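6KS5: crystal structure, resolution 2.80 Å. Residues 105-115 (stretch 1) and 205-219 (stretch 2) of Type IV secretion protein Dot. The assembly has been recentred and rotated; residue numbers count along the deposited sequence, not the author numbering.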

ATOM      1  N   LEU A 105       1.335   8.524   3.446  1.00 81.72           N
ATOM      2  CA  LEU A 105       1.375   7.206   4.071  1.00 82.99           C
ATOM      3  C   LEU A 105       2.010   6.179   3.147  1.00 81.92           C
ATOM      4  O   LEU A 105       2.719   5.283   3.613  1.00 83.58           O
ATOM      5  CB  LEU A 105      -0.033   6.768   4.470  1.00 84.67           C
ATOM      6  CG  LEU A 105      -0.677   7.500   5.647  1.00 85.41           C
ATOM      7  CD1 LEU A 105      -2.185   7.345   5.612  1.00 85.30           C
ATOM      8  CD2 LEU A 105      -0.114   6.998   6.965  1.00 86.95           C
ATOM      9  N   ARG A 106       1.778   6.297   1.834  1.00 84.77           N
ATOM     10  CA  ARG A 106       2.360   5.342   0.895  1.00 82.42           C
ATOM     11  C   ARG A 106       3.880   5.340   0.975  1.00 83.36           C
ATOM     12  O   ARG A 106       4.513   4.293   0.792  1.00 82.64           O
ATOM     13  CB  ARG A 106       1.902   5.651  -0.532  1.00 79.49           C
ATOM     14  CG  ARG A 106       2.653   4.856  -1.592  1.00 77.61           C
ATOM     15  CD  ARG A 106       2.095   5.052  -2.990  1.00 75.55           C
ATOM     16  NE  ARG A 106       0.834   4.352  -3.203  1.00 76.97           N
ATOM     17  CZ  ARG A 106       0.719   3.036  -3.350  1.00 77.57           C
ATOM     18  NH1 ARG A 106       1.792   2.259  -3.292  1.00 77.64           N
ATOM     19  NH2 ARG A 106      -0.474   2.496  -3.550  1.00 77.78           N
ATOM     20  N   GLU A 107       4.479   6.493   1.259  1.00 85.37           N
ATOM     21  CA  GLU A 107       5.923   6.593   1.376  1.00 83.63           C
ATOM     22  C   GLU A 107       6.411   6.572   2.817  1.00 86.21           C
ATOM     23  O   GLU A 107       7.599   6.339   3.045  1.00 87.26           O
ATOM     24  CB  GLU A 107       6.421   7.867   0.682  1.00 79.68           C
ATOM     25  CG  GLU A 107       5.867   8.051  -0.729  1.00 77.19           C
ATOM     26  CD  GLU A 107       6.656   9.058  -1.561  1.00 75.15           C
ATOM     27  OE1 GLU A 107       7.710   9.537  -1.092  1.00 75.48           O
ATOM     28  OE2 GLU A 107       6.226   9.364  -2.696  1.00 73.72           O
ATOM     29  N   TRP A 108       5.530   6.788   3.792  1.00 80.31           N
ATOM     30  CA  TRP A 108       5.961   6.799   5.186  1.00 82.68           C
ATOM     31  C   TRP A 108       6.193   5.387   5.711  1.00 86.34           C
ATOM     32  O   TRP A 108       7.242   5.102   6.305  1.00 88.10           O
ATOM     33  CB  TRP A 108       4.925   7.522   6.049  1.00 83.04           C
ATOM     34  CG  TRP A 108       5.295   7.611   7.493  1.00 84.16           C
ATOM     35  CD1 TRP A 108       6.027   8.591   8.090  1.00 82.74           C
ATOM     36  CD2 TRP A 108       4.947   6.683   8.529  1.00 86.87           C
ATOM     37  NE1 TRP A 108       6.159   8.335   9.435  1.00 85.29           N
ATOM     38  CE2 TRP A 108       5.506   7.168   9.729  1.00 87.90           C
ATOM     39  CE3 TRP A 108       4.221   5.490   8.559  1.00 89.94           C
ATOM     40  CZ2 TRP A 108       5.362   6.502  10.944  1.00 90.23           C
ATOM     41  CZ3 TRP A 108       4.077   4.832   9.767  1.00 92.55           C
ATOM     42  CH2 TRP A 108       4.646   5.339  10.942  1.00 92.71           C
ATOM     43  N   PHE A 109       5.222   4.495   5.508  1.00 79.48           N
ATOM     44  CA  PHE A 109       5.332   3.125   6.006  1.00 81.70           C
ATOM     45  C   PHE A 109       6.606   2.420   5.559  1.00 80.62           C
ATOM     46  O   PHE A 109       7.272   1.814   6.414  1.00 82.74           O
ATOM     47  CB  PHE A 109       4.087   2.325   5.593  1.00 81.21           C
ATOM     48  CG  PHE A 109       2.948   2.440   6.557  1.00 83.49           C
ATOM     49  CD1 PHE A 109       2.968   1.749   7.757  1.00 86.71           C
ATOM     50  CD2 PHE A 109       1.854   3.239   6.265  1.00 81.97           C
ATOM     51  CE1 PHE A 109       1.916   1.851   8.652  1.00 88.36           C
ATOM     52  CE2 PHE A 109       0.798   3.349   7.152  1.00 82.81           C
ATOM     53  CZ  PHE A 109       0.827   2.653   8.348  1.00 86.95           C
ATOM     54  N   PRO A 110       7.010   2.454   4.281  1.00 79.78           N
ATOM     55  CA  PRO A 110       8.251   1.751   3.911  1.00 79.74           C
ATOM     56  C   PRO A 110       9.488   2.282   4.620  1.00 81.00           C
ATOM     57  O   PRO A 110      10.341   1.481   5.023  1.00 82.15           O
ATOM     58  CB  PRO A 110       8.322   1.951   2.391  1.00 78.04           C
ATOM     59  CG  PRO A 110       6.905   2.126   1.983  1.00 77.18           C
ATOM     60  CD  PRO A 110       6.304   2.945   3.084  1.00 78.21           C
ATOM     61  N   THR A 111       9.610   3.602   4.805  1.00 83.04           N
ATOM     62  CA  THR A 111      10.743   4.114   5.570  1.00 83.88           C
ATOM     63  C   THR A 111      10.713   3.671   7.025  1.00 87.71           C
ATOM     64  O   THR A 111      11.738   3.775   7.705  1.00 87.72           O
ATOM     65  CB  THR A 111      10.808   5.643   5.535  1.00 81.60           C
ATOM     66  OG1 THR A 111       9.885   6.182   6.491  1.00 83.24           O
ATOM     67  CG2 THR A 111      10.485   6.177   4.157  1.00 77.68           C
ATOM     68  N   GLN A 112       9.580   3.182   7.516  1.00 79.28           N
ATOM     69  CA  GLN A 112       9.516   2.694   8.882  1.00 83.27           C
ATOM     70  C   GLN A 112       9.834   1.211   8.992  1.00 87.32           C
ATOM     71  O   GLN A 112      10.021   0.718  10.110  1.00 90.70           O
ATOM     72  CB  GLN A 112       8.133   2.975   9.484  1.00 86.32           C
ATOM     73  N   LEU A 113       9.911   0.489   7.875  1.00 83.53           N
ATOM     74  CA  LEU A 113      10.222  -0.937   7.918  1.00 86.23           C
ATOM     75  C   LEU A 113      11.365  -1.281   6.975  1.00 85.64           C
ATOM     76  O   LEU A 113      11.383  -2.346   6.355  1.00 87.78           O
ATOM     77  CB  LEU A 113       8.989  -1.789   7.613  1.00 83.36           C
ATOM     78  CG  LEU A 113       7.994  -1.415   6.506  1.00 78.99           C
ATOM     79  CD1 LEU A 113       8.560  -1.651   5.112  1.00 76.97           C
ATOM     80  CD2 LEU A 113       6.671  -2.157   6.704  1.00 80.68           C
ATOM     81  N   VAL A 114      12.353  -0.398   6.865  1.00 84.05           N
ATOM     82  CA  VAL A 114      13.546  -0.692   6.090  1.00 84.64           C
ATOM     83  C   VAL A 114      14.782  -0.852   6.971  1.00 86.44           C
ATOM     84  O   VAL A 114      15.661  -1.660   6.645  1.00 86.51           O
ATOM     85  CB  VAL A 114      13.783   0.373   4.994  1.00 85.77           C
ATOM     86  CG1 VAL A 114      14.128   1.720   5.603  1.00 89.29           C
ATOM     87  CG2 VAL A 114      14.867  -0.082   4.016  1.00 86.14           C
ATOM     88  N   ASN A 115      14.875  -0.112   8.077  1.00 87.54           N
ATOM     89  CA  ASN A 115      15.880  -0.344   9.104  1.00 90.27           C
ATOM     90  C   ASN A 115      15.326  -1.138  10.282  1.00 89.92           C
ATOM     91  O   ASN A 115      15.935  -1.150  11.357  1.00 94.28           O
ATOM     92  CB  ASN A 115      16.459   0.982   9.593  1.00 95.97           C
ATOM     93  CG  ASN A 115      16.557   2.018   8.494  1.00 97.85           C
ATOM     94  OD1 ASN A 115      15.622   2.791   8.270  1.00 97.97           O
ATOM     95  ND2 ASN A 115      17.692   2.045   7.801  1.00 98.78           N
ATOM     96  N   GLY A 205      17.461  -7.948  -0.778  1.00 75.93           N
ATOM     97  CA  GLY A 205      16.084  -8.263  -1.128  1.00 74.15           C
ATOM     98  C   GLY A 205      15.070  -7.468  -0.327  1.00 70.99           C
ATOM     99  O   GLY A 205      14.091  -6.956  -0.879  1.00 68.64           O
ATOM    100  N   TYR A 206      15.292  -7.348   0.985  1.00 75.70           N
ATOM    101  CA  TYR A 206      14.357  -6.635   1.849  1.00 74.78           C
ATOM    102  C   TYR A 206      14.263  -5.162   1.477  1.00 76.48           C
ATOM    103  O   TYR A 206      13.160  -4.606   1.416  1.00 76.99           O
ATOM    104  CB  TYR A 206      14.780  -6.781   3.312  1.00 75.77           C
ATOM    105  CG  TYR A 206      13.817  -6.179   4.315  1.00 76.21           C
ATOM    106  CD1 TYR A 206      12.485  -6.567   4.342  1.00 75.36           C
ATOM    107  CD2 TYR A 206      14.242  -5.241   5.248  1.00 78.09           C
ATOM    108  CE1 TYR A 206      11.605  -6.032   5.258  1.00 76.28           C
ATOM    109  CE2 TYR A 206      13.362  -4.702   6.171  1.00 78.11           C
ATOM    110  CZ  TYR A 206      12.043  -5.110   6.169  1.00 77.04           C
ATOM    111  OH  TYR A 206      11.144  -4.594   7.074  1.00 76.92           O
ATOM    112  N   THR A 207      15.403  -4.508   1.229  1.00 69.21           N
ATOM    113  CA  THR A 207      15.351  -3.083   0.922  1.00 70.16           C
ATOM    114  C   THR A 207      14.703  -2.842  -0.435  1.00 70.79           C
ATOM    115  O   THR A 207      13.912  -1.906  -0.586  1.00 72.27           O
ATOM    116  CB  THR A 207      16.749  -2.455   0.986  1.00 73.84           C
ATOM    117  OG1 THR A 207      17.484  -2.760  -0.203  1.00 75.31           O
ATOM    118  CG2 THR A 207      17.517  -2.956   2.207  1.00 74.32           C
ATOM    119  N   LEU A 208      14.999  -3.692  -1.425  1.00 67.39           N
ATOM    120  CA  LEU A 208      14.320  -3.598  -2.717  1.00 69.40           C
ATOM    121  C   LEU A 208      12.811  -3.692  -2.552  1.00 69.11           C
ATOM    122  O   LEU A 208      12.047  -3.006  -3.244  1.00 71.82           O
ATOM    123  CB  LEU A 208      14.803  -4.710  -3.643  1.00 70.13           C
ATOM    124  CG  LEU A 208      16.112  -4.556  -4.403  1.00 72.09           C
ATOM    125  CD1 LEU A 208      16.443  -5.877  -5.053  1.00 71.54           C
ATOM    126  CD2 LEU A 208      15.997  -3.457  -5.440  1.00 74.41           C
ATOM    127  N   TYR A 209      12.367  -4.544  -1.632  1.00 73.32           N
ATOM    128  CA  TYR A 209      10.946  -4.682  -1.357  1.00 71.42           C
ATOM    129  C   TYR A 209      10.371  -3.391  -0.798  1.00 72.22           C
ATOM    130  O   TYR A 209       9.299  -2.943  -1.226  1.00 74.16           O
ATOM    131  CB  TYR A 209      10.751  -5.837  -0.388  1.00 68.37           C
ATOM    132  CG  TYR A 209       9.329  -6.166  -0.025  1.00 67.53           C
ATOM    133  CD1 TYR A 209       8.375  -6.423  -0.998  1.00 68.76           C
ATOM    134  CD2 TYR A 209       8.953  -6.261   1.303  1.00 66.95           C
ATOM    135  CE1 TYR A 209       7.082  -6.752  -0.648  1.00 69.89           C
ATOM    136  CE2 TYR A 209       7.674  -6.586   1.659  1.00 68.89           C
ATOM    137  CZ  TYR A 209       6.742  -6.831   0.687  1.00 71.07           C
ATOM    138  OH  TYR A 209       5.459  -7.154   1.073  1.00 74.96           O
ATOM    139  N   CYS A 210      11.079  -2.763   0.141  1.00 70.42           N
ATOM    140  CA  CYS A 210      10.544  -1.537   0.708  1.00 72.38           C
ATOM    141  C   CYS A 210      10.563  -0.415  -0.327  1.00 75.63           C
ATOM    142  O   CYS A 210       9.679   0.444  -0.333  1.00 76.56           O
ATOM    143  CB  CYS A 210      11.329  -1.189   1.972  1.00 72.10           C
ATOM    144  SG  CYS A 210      11.279  -2.537   3.154  1.00 69.39           S
ATOM    145  N   GLN A 211      11.519  -0.433  -1.249  1.00 69.39           N
ATOM    146  CA  GLN A 211      11.552   0.601  -2.281  1.00 71.59           C
ATOM    147  C   GLN A 211      10.411   0.446  -3.281  1.00 72.12           C
ATOM    148  O   GLN A 211       9.979   1.434  -3.889  1.00 74.25           O
ATOM    149  CB  GLN A 211      12.906   0.572  -2.989  1.00 72.70           C
ATOM    150  CG  GLN A 211      14.047   0.848  -2.041  1.00 72.07           C
ATOM    151  CD  GLN A 211      15.373   1.050  -2.746  1.00 73.91           C
ATOM    152  OE1 GLN A 211      15.823   0.203  -3.525  1.00 73.18           O
ATOM    153  NE2 GLN A 211      16.017   2.172  -2.462  1.00 75.21           N
ATOM    154  N   HIS A 212       9.900  -0.771  -3.456  1.00 67.97           N
ATOM    155  CA  HIS A 212       8.829  -1.001  -4.414  1.00 69.24           C
ATOM    156  C   HIS A 212       7.459  -0.698  -3.836  1.00 70.35           C
ATOM    157  O   HIS A 212       6.581  -0.234  -4.571  1.00 73.15           O
ATOM    158  CB  HIS A 212       8.870  -2.446  -4.917  1.00 68.37           C
ATOM    159  CG  HIS A 212       7.965  -2.708  -6.079  1.00 70.19           C
ATOM    160  ND1 HIS A 212       8.003  -1.957  -7.232  1.00 72.60           N
ATOM    161  CD2 HIS A 212       7.001  -3.640  -6.268  1.00 70.11           C
ATOM    162  CE1 HIS A 212       7.104  -2.415  -8.084  1.00 73.28           C
ATOM    163  NE2 HIS A 212       6.482  -3.436  -7.524  1.00 71.76           N
ATOM    164  N   LEU A 213       7.259  -0.937  -2.537  1.00 73.41           N
ATOM    165  CA  LEU A 213       5.980  -0.624  -1.912  1.00 73.00           C
ATOM    166  C   LEU A 213       5.698   0.869  -1.884  1.00 74.18           C
ATOM    167  O   LEU A 213       4.532   1.266  -1.777  1.00 75.04           O
ATOM    168  CB  LEU A 213       5.940  -1.160  -0.482  1.00 70.75           C
ATOM    169  CG  LEU A 213       6.063  -2.663  -0.279  1.00 69.41           C
ATOM    170  CD1 LEU A 213       6.390  -2.956   1.172  1.00 67.90           C
ATOM    171  CD2 LEU A 213       4.774  -3.338  -0.700  1.00 69.77           C
ATOM    172  N   ALA A 214       6.729   1.702  -1.951  1.00 72.45           N
ATOM    173  CA  ALA A 214       6.536   3.131  -1.764  1.00 74.45           C
ATOM    174  C   ALA A 214       6.310   3.883  -3.064  1.00 79.68           C
ATOM    175  O   ALA A 214       5.776   4.997  -3.026  1.00 84.42           O
ATOM    176  CB  ALA A 214       7.731   3.736  -1.025  1.00 71.70           C
ATOM    177  N   LYS A 215       6.693   3.315  -4.205  1.00 71.38           N
ATOM    178  CA  LYS A 215       6.453   3.997  -5.464  1.00 76.00           C
ATOM    179  C   LYS A 215       4.969   3.932  -5.827  1.00 81.32           C
ATOM    180  O   LYS A 215       4.261   3.000  -5.431  1.00 80.59           O
ATOM    181  CB  LYS A 215       7.310   3.400  -6.579  1.00 74.32           C
ATOM    182  CG  LYS A 215       7.268   1.896  -6.699  1.00 71.95           C
ATOM    183  CD  LYS A 215       8.354   1.380  -7.647  1.00 72.65           C
ATOM    184  CE  LYS A 215       9.731   1.922  -7.277  1.00 73.14           C
ATOM    185  NZ  LYS A 215      10.832   1.083  -7.842  1.00 73.58           N
ATOM    186  N   PRO A 216       4.465   4.926  -6.552  1.00 79.45           N
ATOM    187  CA  PRO A 216       3.031   4.971  -6.855  1.00 84.06           C
ATOM    188  C   PRO A 216       2.617   3.842  -7.785  1.00 83.58           C
ATOM    189  O   PRO A 216       3.436   3.175  -8.420  1.00 81.09           O
ATOM    190  CB  PRO A 216       2.850   6.337  -7.522  1.00 89.12           C
ATOM    191  CG  PRO A 216       4.198   6.677  -8.053  1.00 87.98           C
ATOM    192  CD  PRO A 216       5.171   6.112  -7.065  1.00 82.69           C
ATOM    193  N   GLN A 217       1.304   3.633  -7.849  1.00 88.10           N
ATOM    194  CA  GLN A 217       0.651   2.643  -8.703  1.00 88.26           C
ATOM    195  C   GLN A 217       0.988   1.199  -8.330  1.00 82.66           C
ATOM    196  O   GLN A 217       0.519   0.272  -8.999  1.00 82.74           O
ATOM    197  CB  GLN A 217       0.964   2.889 -10.186  1.00 86.61           C
ATOM    198  N   VAL A 218       1.761   0.970  -7.272  1.00 84.46           N
ATOM    199  CA  VAL A 218       2.013  -0.380  -6.770  1.00 78.71           C
ATOM    200  C   VAL A 218       0.925  -0.717  -5.759  1.00 80.74           C
ATOM    201  O   VAL A 218       0.790  -0.038  -4.733  1.00 81.11           O
ATOM    202  CB  VAL A 218       3.409  -0.492  -6.134  1.00 72.33           C
ATOM    203  CG1 VAL A 218       3.520  -1.755  -5.282  1.00 66.58           C
ATOM    204  CG2 VAL A 218       4.497  -0.477  -7.199  1.00 70.45           C
ATOM    205  N   LYS A 219       0.147  -1.760  -6.034  1.00 80.53           N
ATOM    206  CA  LYS A 219      -1.006  -2.057  -5.195  1.00 84.27           C
ATOM    207  C   LYS A 219      -0.694  -3.103  -4.131  1.00 79.85           C
ATOM    208  O   LYS A 219       0.118  -4.010  -4.328  1.00 75.92           O
ATOM    209  CB  LYS A 219      -2.209  -2.518  -6.019  1.00 89.42           C
ATOM    210  CG  LYS A 219      -3.177  -1.389  -6.345  1.00 92.00           C
ATOM    211  CD  LYS A 219      -3.542  -0.486  -5.132  1.00 93.30           C
ATOM    212  CE  LYS A 219      -3.989  -1.222  -3.849  1.00 91.88           C
ATOM    213  NZ  LYS A 219      -3.836  -0.375  -2.610  1.00 88.52           N
TER

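The firmest polar link between the two stretches is made by Arg106. Its NH1 donates a hydrogen bond to Val218 O at 2.9 Å, and its NH2 adds a weak one to the same oxygen at 3.1 Å, so that one carbonyl lies at the edge of the guanidinium, near its plane. The side chain is extended through chi1 and chi2, both t, and then bends at chi3, which is m. Although the CA-to-CB bond points sideways, this path carries the charged end to the backbone of 213-218, which includes a type II beta turn from Lys215 to Val218. Carbonyl oxygens gather round the arginine: Leu213 O and Lys215 O each lie 3.3 Å from Arg106 NH1. Arginine suits this place because it combines a long aliphatic stem with a planar group bearing several donors. The stem is used as well, with Arg106 CG 3.4 Å from Ala214 O and Arg106 CD 4.0 Å from Pro216 CA. NE and NH2 also find partners elsewhere in the structure.

At the other end of the contact, Tyr206 OH donates to Leu113 O. The modelled separation of 2.4 Å is very short, and the position of that oxygen is less certain than most. The CA-to-CB bond of Tyr206 points toward stretch 1, its chi1 is t, and the long side chain carries a hydroxyl to the backbone carbonyl of Leu113.

Between these polar ends the helices run nearly antiparallel, at 168°, with their axes approaching to 8.4 Å. Such closeness calls for small or compact groups. Pro110, whose CA-to-CB bond points toward the partner, places its CG 3.5 Å from Ala214 CB and 4.2 Å from Leu213 CB, while its CB lies 4.4 Å from Cys210 CB. Proline has no amide hydrogen to give to the preceding turn, and the helix kinks here; its ring instead offers a compact apolar surface. The methyl of Ala214 takes up little room, and the backbones come close beside it: Ala214 CA makes a CA-H...O contact with Arg106 O at 3.5 Å.

The CA-to-CB bond of Cys210 also points toward stretch 1, and its short side chain sets a polarizable sulfur 3.5 Å from Leu113 CD1, with Leu113 O 3.2 Å from Cys210 SG. Val114 continues the packing, its CB 4.2 Å from Cys210 CB and its CG2 4.3 Å from Thr207 CB, where branched side chains meet at a partly exposed margin. Altogether the two stretches bury 605 Å², counting both sides.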